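Side-chain contacts in 3-oxosteroid 1-dehydrogenase (PDB 7P18), which probably oxidises 3-ketosteroids with its bound FAD, introducing a double bond between C1 and C2 of the steroid A ring: residues Gly51-Pro56 with Gln96-Ile101; Leu502-Asp505 with Arg509-Asp512; Ala529-Lys534 with Leu543-Thr548. All coordinates share one frame; numbering follows the deposited sequence.

Interaction 1 of 3, residues Gly51-Pro56 with Gln96-Ile101. With FAD (flavin-adenine dinucleotide), chain C.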
loop_
_atom_site.group_PDB
_atom_site.type_symbol
_atom_site.label_atom_id
_atom_site.label_comp_id
_atom_site.label_asym_id
_atom_site.label_seq_id
_atom_site.Cartn_x
_atom_site.Cartn_y
_atom_site.Cartn_z
ATOM N N GLY A 51 -1.309 -3.571 -5.899
ATOM C CA GLY A 51 -1.015 -4.982 -6.136
ATOM C C GLY A 51 0.450 -5.201 -6.484
ATOM O O GLY A 51 0.785 -6.329 -6.870
ATOM N N ALA A 52 1.305 -4.192 -6.330
ATOM C CA ALA A 52 2.733 -4.289 -6.672
ATOM C C ALA A 52 3.468 -5.077 -5.594
ATOM O O ALA A 52 3.118 -4.934 -4.407
ATOM C CB ALA A 52 3.303 -2.923 -6.836
ATOM N N VAL A 53 4.469 -5.859 -6.002
ATOM C CA VAL A 53 5.388 -6.598 -5.081
ATOM C C VAL A 53 6.824 -6.285 -5.494
ATOM O O VAL A 53 7.123 -6.201 -6.701
ATOM C CB VAL A 53 5.107 -8.105 -5.053
ATOM C CG1 VAL A 53 3.761 -8.401 -4.431
ATOM C CG2 VAL A 53 5.205 -8.733 -6.446
ATOM N N TRP A 54 7.690 -6.044 -4.500
ATOM C CA TRP A 54 9.082 -5.621 -4.739
ATOM C C TRP A 54 9.973 -6.866 -4.648
ATOM O O TRP A 54 10.197 -7.369 -3.547
ATOM C CB TRP A 54 9.497 -4.536 -3.760
ATOM C CG TRP A 54 10.855 -3.988 -4.032
ATOM C CD1 TRP A 54 11.194 -3.093 -5.005
ATOM C CD2 TRP A 54 12.059 -4.256 -3.296
ATOM N NE1 TRP A 54 12.503 -2.758 -4.890
ATOM C CE2 TRP A 54 13.072 -3.482 -3.875
ATOM C CE3 TRP A 54 12.378 -5.081 -2.217
ATOM C CZ2 TRP A 54 14.394 -3.513 -3.429
ATOM C CZ3 TRP A 54 13.678 -5.097 -1.759
ATOM C CH2 TRP A 54 14.675 -4.335 -2.366
ATOM N N ILE A 55 10.389 -7.366 -5.806
ATOM C CA ILE A 55 11.029 -8.703 -5.937
ATOM C C ILE A 55 12.399 -8.490 -6.563
ATOM O O ILE A 55 12.582 -8.555 -7.780
ATOM C CB ILE A 55 10.169 -9.689 -6.760
ATOM C CG1 ILE A 55 8.692 -9.681 -6.365
ATOM C CG2 ILE A 55 10.772 -11.091 -6.664
ATOM C CD1 ILE A 55 8.400 -10.277 -4.985
ATOM N N PRO A 56 13.438 -8.302 -5.739
ATOM C CA PRO A 56 14.777 -8.153 -6.297
ATOM C C PRO A 56 15.126 -9.464 -7.026
ATOM O O PRO A 56 14.769 -10.515 -6.565
ATOM C CB PRO A 56 15.667 -7.875 -5.091
ATOM C CG PRO A 56 14.677 -7.402 -4.019
ATOM C CD PRO A 56 13.413 -8.187 -4.267
ATOM N N GLN A 96 10.984 -16.895 -5.593
ATOM C CA GLN A 96 10.380 -18.248 -5.592
ATOM C C GLN A 96 8.862 -18.131 -5.434
ATOM O O GLN A 96 8.131 -18.878 -6.132
ATOM C CB GLN A 96 10.994 -19.098 -4.501
ATOM C CG GLN A 96 12.467 -19.426 -4.710
ATOM C CD GLN A 96 12.934 -20.319 -3.591
ATOM O OE1 GLN A 96 12.250 -20.465 -2.590
ATOM N NE2 GLN A 96 14.132 -20.840 -3.716
ATOM N N MET A 97 8.418 -17.186 -4.608
ATOM C CA MET A 97 6.967 -16.937 -4.351
ATOM C C MET A 97 6.319 -16.446 -5.653
ATOM O O MET A 97 5.293 -17.005 -6.013
ATOM C CB MET A 97 6.772 -15.967 -3.183
ATOM C CG MET A 97 5.292 -15.554 -2.940
ATOM S SD MET A 97 4.794 -14.211 -4.014
ATOM C CE MET A 97 5.780 -12.838 -3.434
ATOM N N VAL A 98 6.918 -15.518 -6.398
ATOM C CA VAL A 98 6.305 -15.048 -7.668
ATOM C C VAL A 98 6.341 -16.157 -8.722
ATOM O O VAL A 98 5.339 -16.310 -9.473
ATOM C CB VAL A 98 6.923 -13.737 -8.147
ATOM C CG1 VAL A 98 6.538 -13.366 -9.569
ATOM C CG2 VAL A 98 6.509 -12.635 -7.174
ATOM N N GLU A 99 7.435 -16.916 -8.826
ATOM C CA GLU A 99 7.459 -18.030 -9.816
ATOM C C GLU A 99 6.370 -19.042 -9.480
ATOM O O GLU A 99 5.784 -19.594 -10.425
ATOM C CB GLU A 99 8.815 -18.742 -9.844
ATOM C CG GLU A 99 9.864 -17.949 -10.570
ATOM C CD GLU A 99 11.187 -18.704 -10.719
ATOM O OE1 GLU A 99 11.164 -19.938 -10.860
ATOM O OE2 GLU A 99 12.199 -18.044 -10.750
ATOM N N TYR A 100 6.123 -19.275 -8.197
ATOM C CA TYR A 100 5.093 -20.192 -7.693
ATOM C C TYR A 100 3.720 -19.693 -8.140
ATOM O O TYR A 100 2.942 -20.514 -8.669
ATOM C CB TYR A 100 5.142 -20.351 -6.169
ATOM C CG TYR A 100 3.889 -20.947 -5.573
ATOM C CD1 TYR A 100 3.518 -22.256 -5.809
ATOM C CD2 TYR A 100 3.031 -20.167 -4.807
ATOM C CE1 TYR A 100 2.326 -22.783 -5.315
ATOM C CE2 TYR A 100 1.852 -20.673 -4.298
ATOM C CZ TYR A 100 1.499 -21.990 -4.528
ATOM O OH TYR A 100 0.324 -22.457 -3.986
ATOM N N ILE A 101 3.422 -18.414 -7.923
ATOM C CA ILE A 101 2.146 -17.827 -8.418
ATOM C C ILE A 101 2.041 -18.097 -9.926
ATOM O O ILE A 101 1.001 -18.628 -10.371
ATOM C CB ILE A 101 2.038 -16.329 -8.108
ATOM C CG1 ILE A 101 1.881 -16.078 -6.608
ATOM C CG2 ILE A 101 0.888 -15.757 -8.918
ATOM C CD1 ILE A 101 1.818 -14.617 -6.203
HETATM P PA FAD C . -4.946 -6.582 4.560
HETATM O O1A FAD C . -4.694 -6.640 3.097
HETATM O O2A FAD C . -5.685 -5.340 4.980
HETATM O O5B FAD C . -5.761 -7.884 4.949
HETATM C C5B FAD C . -6.120 -8.094 6.340
HETATM C C4B FAD C . -7.462 -8.759 6.378
HETATM O O4B FAD C . -7.686 -9.286 7.714
HETATM C C3B FAD C . -8.669 -7.851 6.064
HETATM O O3B FAD C . -9.513 -8.439 5.079
HETATM C C2B FAD C . -9.362 -7.698 7.421
HETATM O O2B FAD C . -10.743 -7.380 7.307
HETATM C C1B FAD C . -9.009 -9.021 8.100
HETATM N N9A FAD C . -9.107 -9.006 9.561
HETATM C C8A FAD C . -8.858 -7.982 10.430
HETATM N N7A FAD C . -9.151 -8.297 11.689
HETATM C C5A FAD C . -9.570 -9.620 11.628
HETATM C C6A FAD C . -10.005 -10.532 12.615
HETATM N N6A FAD C . -10.162 -10.226 13.908
HETATM N N1A FAD C . -10.349 -11.771 12.203
HETATM C C2A FAD C . -10.237 -12.066 10.905
HETATM N N3A FAD C . -9.913 -11.274 9.878
HETATM C C4A FAD C . -9.557 -10.056 10.324
HETATM N N1 FAD C . 1.559 -1.941 -0.732
HETATM C C2 FAD C . 2.389 -2.514 -1.634
HETATM O O2 FAD C . 3.366 -3.190 -1.262
HETATM N N3 FAD C . 2.178 -2.404 -2.949
HETATM C C4 FAD C . 1.290 -1.491 -3.480
HETATM O O4 FAD C . 1.071 -1.523 -4.686
HETATM C C4X FAD C . 0.411 -0.834 -2.578
HETATM N N5 FAD C . -0.484 0.021 -3.047
HETATM C C5X FAD C . -1.365 0.576 -2.150
HETATM C C6 FAD C . -2.393 1.419 -2.635
HETATM C C7 FAD C . -3.393 1.899 -1.800
HETATM C C7M FAD C . -4.502 2.775 -2.346
HETATM C C8 FAD C . -3.410 1.491 -0.455
HETATM C C8M FAD C . -4.507 1.977 0.477
HETATM C C9 FAD C . -2.368 0.739 0.049
HETATM C C9A FAD C . -1.357 0.219 -0.784
HETATM N N10 FAD C . -0.297 -0.565 -0.304
HETATM C C10 FAD C . 0.606 -1.144 -1.187
HETATM C "C1'" FAD C . -0.268 -1.014 1.093
HETATM C "C2'" FAD C . -0.889 -2.424 1.198
HETATM O "O2'" FAD C . -2.194 -2.493 0.625
HETATM C "C3'" FAD C . -0.944 -2.946 2.644
HETATM O "O3'" FAD C . 0.228 -2.591 3.380
HETATM C "C4'" FAD C . -1.184 -4.441 2.666
HETATM O "O4'" FAD C . -2.346 -4.708 1.893
HETATM C "C5'" FAD C . -1.340 -5.022 4.055
HETATM O "O5'" FAD C . -1.663 -6.414 3.871
HETATM P P FAD C . -2.147 -7.290 5.106
HETATM O O1P FAD C . -2.393 -8.602 4.494
HETATM O O2P FAD C . -1.306 -7.122 6.290
HETATM O O3P FAD C . -3.607 -6.641 5.465
#
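I55 and V98 make the closest approach between strand 53-54 with its flanks and helix 84-104, crossing at a slant. The CD1 methyl of I55 lies 3.7 Å from V98 CG2, and the same V98 branch also rests against I55 CG1. With I55 CG1 anti to its carbonyl carbon (chi1 -46°) and the chain bent again at chi2, CD1 is carried to the helix. M97 meets this methyl from another direction: its side chain runs roughly perpendicular to that of I55, and its terminal CE stops 4.0 Å from I55 CD1. V53 and V98 pass each other in opposite senses, V53 CG2 4.2 Å from V98 CG2. M132 of strand 131-138 packs on V53, I55 and V98 alike, while M547 of helix 543-559 touches both V53 and M97. Next to V53, the backbone of A52 grips the flavin edge twice: A52 N donates to FAD O4 (3.1 Å) and FAD N3 donates to A52 O (3.1 Å). A52 also touches the bound steroid. Across the two segments no hydrogen bond forms; the helix meets the flavin-binding chain through methyl and methylene groups, so burial of apolar surface holds them together.

Interaction 2 of 3, residues Leu502-Asp505 with Arg509-Asp512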
loop_
_atom_site.group_PDB
_atom_site.type_symbol
_atom_site.label_atom_id
_atom_site.label_comp_id
_atom_site.label_asym_id
_atom_site.label_seq_id
_atom_site.Cartn_x
_atom_site.Cartn_y
_atom_site.Cartn_z
ATOM N N LEU A 502 3.893 -7.850 15.530
ATOM C CA LEU A 502 4.491 -9.021 16.205
ATOM C C LEU A 502 5.862 -9.304 15.587
ATOM O O LEU A 502 5.987 -9.327 14.363
ATOM C CB LEU A 502 3.552 -10.210 16.049
ATOM C CG LEU A 502 2.140 -10.034 16.601
ATOM C CD1 LEU A 502 1.370 -11.320 16.479
ATOM C CD2 LEU A 502 2.167 -9.560 18.040
ATOM N N LEU A 503 6.864 -9.484 16.437
ATOM C CA LEU A 503 8.228 -9.841 15.996
ATOM C C LEU A 503 8.192 -11.280 15.505
ATOM O O LEU A 503 7.601 -12.165 16.185
ATOM C CB LEU A 503 9.219 -9.653 17.143
ATOM C CG LEU A 503 10.663 -9.965 16.774
ATOM C CD1 LEU A 503 11.165 -9.039 15.684
ATOM C CD2 LEU A 503 11.538 -9.894 18.013
ATOM N N THR A 504 8.762 -11.528 14.338
ATOM C CA THR A 504 8.901 -12.870 13.770
ATOM C C THR A 504 10.368 -13.154 13.433
ATOM O O THR A 504 11.188 -12.202 13.352
ATOM C CB THR A 504 8.037 -13.054 12.507
ATOM O OG1 THR A 504 8.439 -12.110 11.491
ATOM C CG2 THR A 504 6.575 -12.872 12.854
ATOM N N ASP A 505 10.637 -14.417 13.156
ATOM C CA ASP A 505 11.930 -14.919 12.638
ATOM C C ASP A 505 11.798 -15.079 11.128
ATOM O O ASP A 505 10.766 -14.679 10.540
ATOM C CB ASP A 505 12.379 -16.198 13.349
ATOM C CG ASP A 505 11.553 -17.434 13.052
ATOM O OD1 ASP A 505 10.721 -17.391 12.106
ATOM O OD2 ASP A 505 11.762 -18.467 13.759
ATOM N N ARG A 509 7.760 -17.207 12.218
ATOM C CA ARG A 509 7.325 -17.683 13.550
ATOM C C ARG A 509 7.264 -16.493 14.488
ATOM O O ARG A 509 8.213 -15.671 14.526
ATOM C CB ARG A 509 8.284 -18.759 14.080
ATOM C CG ARG A 509 8.184 -20.037 13.277
ATOM C CD ARG A 509 8.893 -21.206 13.966
ATOM N NE ARG A 509 10.323 -20.997 13.977
ATOM C CZ ARG A 509 11.207 -21.869 14.443
ATOM N NH1 ARG A 509 10.799 -23.019 14.964
ATOM N NH2 ARG A 509 12.496 -21.579 14.394
ATOM N N VAL A 510 6.181 -16.386 15.245
ATOM C CA VAL A 510 6.112 -15.330 16.271
ATOM C C VAL A 510 7.119 -15.631 17.388
ATOM O O VAL A 510 7.128 -16.765 17.912
ATOM C CB VAL A 510 4.676 -15.136 16.782
ATOM C CG1 VAL A 510 4.624 -14.131 17.904
ATOM C CG2 VAL A 510 3.760 -14.740 15.635
ATOM N N LEU A 511 7.852 -14.617 17.818
ATOM C CA LEU A 511 8.836 -14.694 18.923
ATOM C C LEU A 511 8.287 -14.046 20.195
ATOM O O LEU A 511 7.629 -12.979 20.125
ATOM C CB LEU A 511 10.131 -14.000 18.481
ATOM C CG LEU A 511 10.754 -14.524 17.177
ATOM C CD1 LEU A 511 12.069 -13.850 16.857
ATOM C CD2 LEU A 511 10.993 -16.029 17.238
ATOM N N ASP A 512 8.629 -14.634 21.352
ATOM C CA ASP A 512 8.289 -14.070 22.678
ATOM C C ASP A 512 9.381 -13.073 23.093
ATOM O O ASP A 512 10.323 -12.843 22.310
ATOM C CB ASP A 512 8.011 -15.210 23.652
ATOM C CG ASP A 512 9.243 -15.984 24.110
ATOM O OD1 ASP A 512 10.383 -15.524 23.863
ATOM O OD2 ASP A 512 9.018 -17.044 24.703
#
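A tight connection between strands 486-502 and 509-511 folds the chain back on itself, with T504 and V510 paired in a single antiparallel beta bridge. L511 N donates to L503 O at 3.0 Å in a nearly straight bond (170°), and D505 N returns one to R509 O in the plane of that carbonyl. Between them, T504 CA also faces R509 O as a CA-H...O contact. D505 then grips R509 by backbone and side chain together. Its carboxylate sits between its own backbone N and carbonyl carbon (chi1 69°), which turns OD1 to R509 N (3.0 Å), met from above the carboxylate plane. OD1 also accepts from D507 N within the connection. The other oxygen, OD2, uses its syn lone pair toward R509 NE at 2.9 Å, while R509 NH2 adds only a weak bond. The carboxylate and guanidinium planes stand 41° apart. Beside this polar end, L511 CD1 packs on L503 CG at 4.1 Å, and L511 CD2 comes near D505 CB. L502 CD1 meets V510 CG2 on the buried side, where C523 of strand 521-523 touches both residues. With both carboxylate oxygens engaged, D505 is restrained in its rotation; R509 probably balances its charge, and OD1, shared by the N-H groups of D507 and R509, probably helps hold the shape of the turn.

Interaction 3 of 3, residues Ala529-Lys534 with Leu543-Thr548. With FAD (flavin-adenine dinucleotide), chain C.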
loop_
_atom_site.group_PDB
_atom_site.type_symbol
_atom_site.label_atom_id
_atom_site.label_comp_id
_atom_site.label_asym_id
_atom_site.label_seq_id
_atom_site.Cartn_x
_atom_site.Cartn_y
_atom_site.Cartn_z
ATOM N N ALA A 529 5.809 -7.043 12.572
ATOM C CA ALA A 529 6.851 -6.004 12.446
ATOM C C ALA A 529 7.551 -6.145 11.091
ATOM O O ALA A 529 7.995 -7.263 10.740
ATOM C CB ALA A 529 7.826 -6.112 13.578
ATOM N N SER A 530 7.641 -5.034 10.353
ATOM C CA SER A 530 8.116 -4.934 8.961
ATOM C C SER A 530 9.557 -5.435 8.828
ATOM O O SER A 530 10.477 -4.917 9.530
ATOM C CB SER A 530 8.045 -3.516 8.472
ATOM O OG SER A 530 8.550 -3.423 7.153
ATOM N N VAL A 531 9.770 -6.314 7.848
ATOM C CA VAL A 531 11.140 -6.789 7.482
ATOM C C VAL A 531 11.925 -5.612 6.921
ATOM O O VAL A 531 13.141 -5.702 6.807
ATOM C CB VAL A 531 11.065 -7.976 6.494
ATOM C CG1 VAL A 531 10.604 -7.517 5.102
ATOM C CG2 VAL A 531 12.410 -8.706 6.445
ATOM N N MET A 532 11.234 -4.523 6.556
ATOM C CA MET A 532 11.852 -3.348 5.933
ATOM C C MET A 532 12.209 -2.296 6.988
ATOM O O MET A 532 12.679 -1.206 6.616
ATOM C CB MET A 532 10.932 -2.798 4.838
ATOM C CG MET A 532 10.647 -3.812 3.728
ATOM S SD MET A 532 12.217 -4.375 2.952
ATOM C CE MET A 532 11.541 -5.539 1.768
ATOM N N GLY A 533 12.098 -2.633 8.268
ATOM C CA GLY A 533 12.524 -1.715 9.337
ATOM C C GLY A 533 11.728 -0.412 9.324
ATOM O O GLY A 533 10.496 -0.462 9.291
ATOM N N LYS A 534 12.415 0.725 9.234
ATOM C CA LYS A 534 11.743 2.052 9.118
ATOM C C LYS A 534 11.815 2.549 7.672
ATOM O O LYS A 534 11.829 3.745 7.453
ATOM C CB LYS A 534 12.391 3.007 10.112
ATOM C CG LYS A 534 12.208 2.607 11.560
ATOM C CD LYS A 534 12.992 3.460 12.522
ATOM C CE LYS A 534 12.852 3.026 13.956
ATOM N NZ LYS A 534 13.634 3.955 14.803
ATOM N N LEU A 543 3.486 -5.507 0.254
ATOM C CA LEU A 543 2.884 -6.740 -0.266
ATOM C C LEU A 543 3.938 -7.809 -0.604
ATOM O O LEU A 543 3.608 -8.997 -0.447
ATOM C CB LEU A 543 2.017 -6.411 -1.471
ATOM C CG LEU A 543 0.740 -5.619 -1.169
ATOM C CD1 LEU A 543 0.115 -5.183 -2.492
ATOM C CD2 LEU A 543 -0.274 -6.455 -0.402
ATOM N N GLY A 544 5.102 -7.438 -1.117
ATOM C CA GLY A 544 6.199 -8.404 -1.328
ATOM C C GLY A 544 6.460 -9.173 -0.038
ATOM O O GLY A 544 6.403 -10.408 -0.003
ATOM N N PRO A 545 6.729 -8.458 1.069
ATOM C CA PRO A 545 6.933 -9.114 2.358
ATOM C C PRO A 545 5.739 -9.932 2.836
ATOM O O PRO A 545 5.961 -11.016 3.371
ATOM C CB PRO A 545 7.294 -7.951 3.278
ATOM C CG PRO A 545 8.024 -6.989 2.336
ATOM C CD PRO A 545 7.146 -7.046 1.103
ATOM N N ALA A 546 4.515 -9.436 2.652
ATOM C CA ALA A 546 3.302 -10.151 3.134
ATOM C C ALA A 546 3.254 -11.513 2.442
ATOM O O ALA A 546 3.140 -12.556 3.125
ATOM C CB ALA A 546 2.035 -9.337 2.880
ATOM N N MET A 547 3.346 -11.512 1.134
ATOM C CA MET A 547 3.245 -12.763 0.354
ATOM C C MET A 547 4.493 -13.632 0.548
ATOM O O MET A 547 4.326 -14.862 0.589
ATOM C CB MET A 547 2.911 -12.488 -1.116
ATOM C CG MET A 547 1.363 -12.192 -1.297
ATOM S SD MET A 547 0.710 -12.478 -2.889
ATOM C CE MET A 547 1.783 -11.491 -3.924
ATOM N N THR A 548 5.688 -13.059 0.666
ATOM C CA THR A 548 6.942 -13.859 0.732
ATOM C C THR A 548 6.982 -14.585 2.085
ATOM O O THR A 548 7.243 -15.779 2.112
ATOM C CB THR A 548 8.186 -13.009 0.480
ATOM O OG1 THR A 548 8.120 -12.440 -0.835
ATOM C CG2 THR A 548 9.440 -13.847 0.679
HETATM P PA FAD C . -4.946 -6.582 4.560
HETATM O O1A FAD C . -4.694 -6.640 3.097
HETATM O O2A FAD C . -5.685 -5.340 4.980
HETATM O O5B FAD C . -5.761 -7.884 4.949
HETATM C C5B FAD C . -6.120 -8.094 6.340
HETATM C C4B FAD C . -7.462 -8.759 6.378
HETATM O O4B FAD C . -7.686 -9.286 7.714
HETATM C C3B FAD C . -8.669 -7.851 6.064
HETATM O O3B FAD C . -9.513 -8.439 5.079
HETATM C C2B FAD C . -9.362 -7.698 7.421
HETATM O O2B FAD C . -10.743 -7.380 7.307
HETATM C C1B FAD C . -9.009 -9.021 8.100
HETATM N N9A FAD C . -9.107 -9.006 9.561
HETATM C C8A FAD C . -8.858 -7.982 10.430
HETATM N N7A FAD C . -9.151 -8.297 11.689
HETATM C C5A FAD C . -9.570 -9.620 11.628
HETATM C C6A FAD C . -10.005 -10.532 12.615
HETATM N N6A FAD C . -10.162 -10.226 13.908
HETATM N N1A FAD C . -10.349 -11.771 12.203
HETATM C C2A FAD C . -10.237 -12.066 10.905
HETATM N N3A FAD C . -9.913 -11.274 9.878
HETATM C C4A FAD C . -9.557 -10.056 10.324
HETATM N N1 FAD C . 1.559 -1.941 -0.732
HETATM C C2 FAD C . 2.389 -2.514 -1.634
HETATM O O2 FAD C . 3.366 -3.190 -1.262
HETATM N N3 FAD C . 2.178 -2.404 -2.949
HETATM C C4 FAD C . 1.290 -1.491 -3.480
HETATM O O4 FAD C . 1.071 -1.523 -4.686
HETATM C C4X FAD C . 0.411 -0.834 -2.578
HETATM N N5 FAD C . -0.484 0.021 -3.047
HETATM C C5X FAD C . -1.365 0.576 -2.150
HETATM C C6 FAD C . -2.393 1.419 -2.635
HETATM C C7 FAD C . -3.393 1.899 -1.800
HETATM C C7M FAD C . -4.502 2.775 -2.346
HETATM C C8 FAD C . -3.410 1.491 -0.455
HETATM C C8M FAD C . -4.507 1.977 0.477
HETATM C C9 FAD C . -2.368 0.739 0.049
HETATM C C9A FAD C . -1.357 0.219 -0.784
HETATM N N10 FAD C . -0.297 -0.565 -0.304
HETATM C C10 FAD C . 0.606 -1.144 -1.187
HETATM C "C1'" FAD C . -0.268 -1.014 1.093
HETATM C "C2'" FAD C . -0.889 -2.424 1.198
HETATM O "O2'" FAD C . -2.194 -2.493 0.625
HETATM C "C3'" FAD C . -0.944 -2.946 2.644
HETATM O "O3'" FAD C . 0.228 -2.591 3.380
HETATM C "C4'" FAD C . -1.184 -4.441 2.666
HETATM O "O4'" FAD C . -2.346 -4.708 1.893
HETATM C "C5'" FAD C . -1.340 -5.022 4.055
HETATM O "O5'" FAD C . -1.663 -6.414 3.871
HETATM P P FAD C . -2.147 -7.290 5.106
HETATM O O1P FAD C . -2.393 -8.602 4.494
HETATM O O2P FAD C . -1.306 -7.122 6.290
HETATM O O3P FAD C . -3.607 -6.641 5.465
#
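P545, in the first turn of helix 543-559, receives V531 and M532 from the loop before it, while L543 opens the helix at the flavin. L543 N donates to FAD O2 at 2.8 Å and 171°, and its side chain packs over one face of the pyrimidine ring, CG 3.5 Å from FAD C2 and CD1 over N3, while CD2 turns to the ribityl chain near O4'. Replacing L543 by an alanine removes CG and both methyls, which would probably open a gap over C2 and N3 and beside the ribityl chain, though the main-chain bond to O2 could persist. The positive end of the helix dipole faces O2, which would be expected to help stabilise negative charge on the reduced flavin, as is familiar from flavoenzymes. G544 comes next, its carbonyl O taking two bonds from T548: one from the backbone N, the other from OG1 at 2.8 Å, above the carbonyl plane. P545 then meets the loop with CB and CG, both 3.8 Å from V531 CG1, and CG is equally close to M532 CE. Both side chains run at about a right angle to that of P545. M532 reaches it through a bend at chi2 (-58°). The two residues occupy the middle of a type I turn from S530 to G533, in which S530 OG accepts from M532 N, an ST turn. M547 N bonds back to L543 O within the helix, and its side chain touches V53. T548 lies beside Y90, A94 and M97 of helix 84-104.

In the fold
Interactions 1 and 3 are buried and adjoin each other round the flavin: A52 of interaction 1 and L543 of interaction 3 bond to neighbouring positions of its pyrimidine ring, O4 and N3 for A52, O2 for L543, and V53 lies against G544 and M547 of helix 543-559. In both, the contact between the segments is purely apolar, and each segment pair also bonds to the cofactor through its main chain. Interaction 2 sits farther out, its centre about 23 Å from the centre of the chain, is only partly buried, and relies on main-chain bonds and a salt bridge. It still joins interaction 3 through L502 O and A529 N, probably hydrogen-bonded, but stays about 14 Å from interaction 1 between nearest atoms.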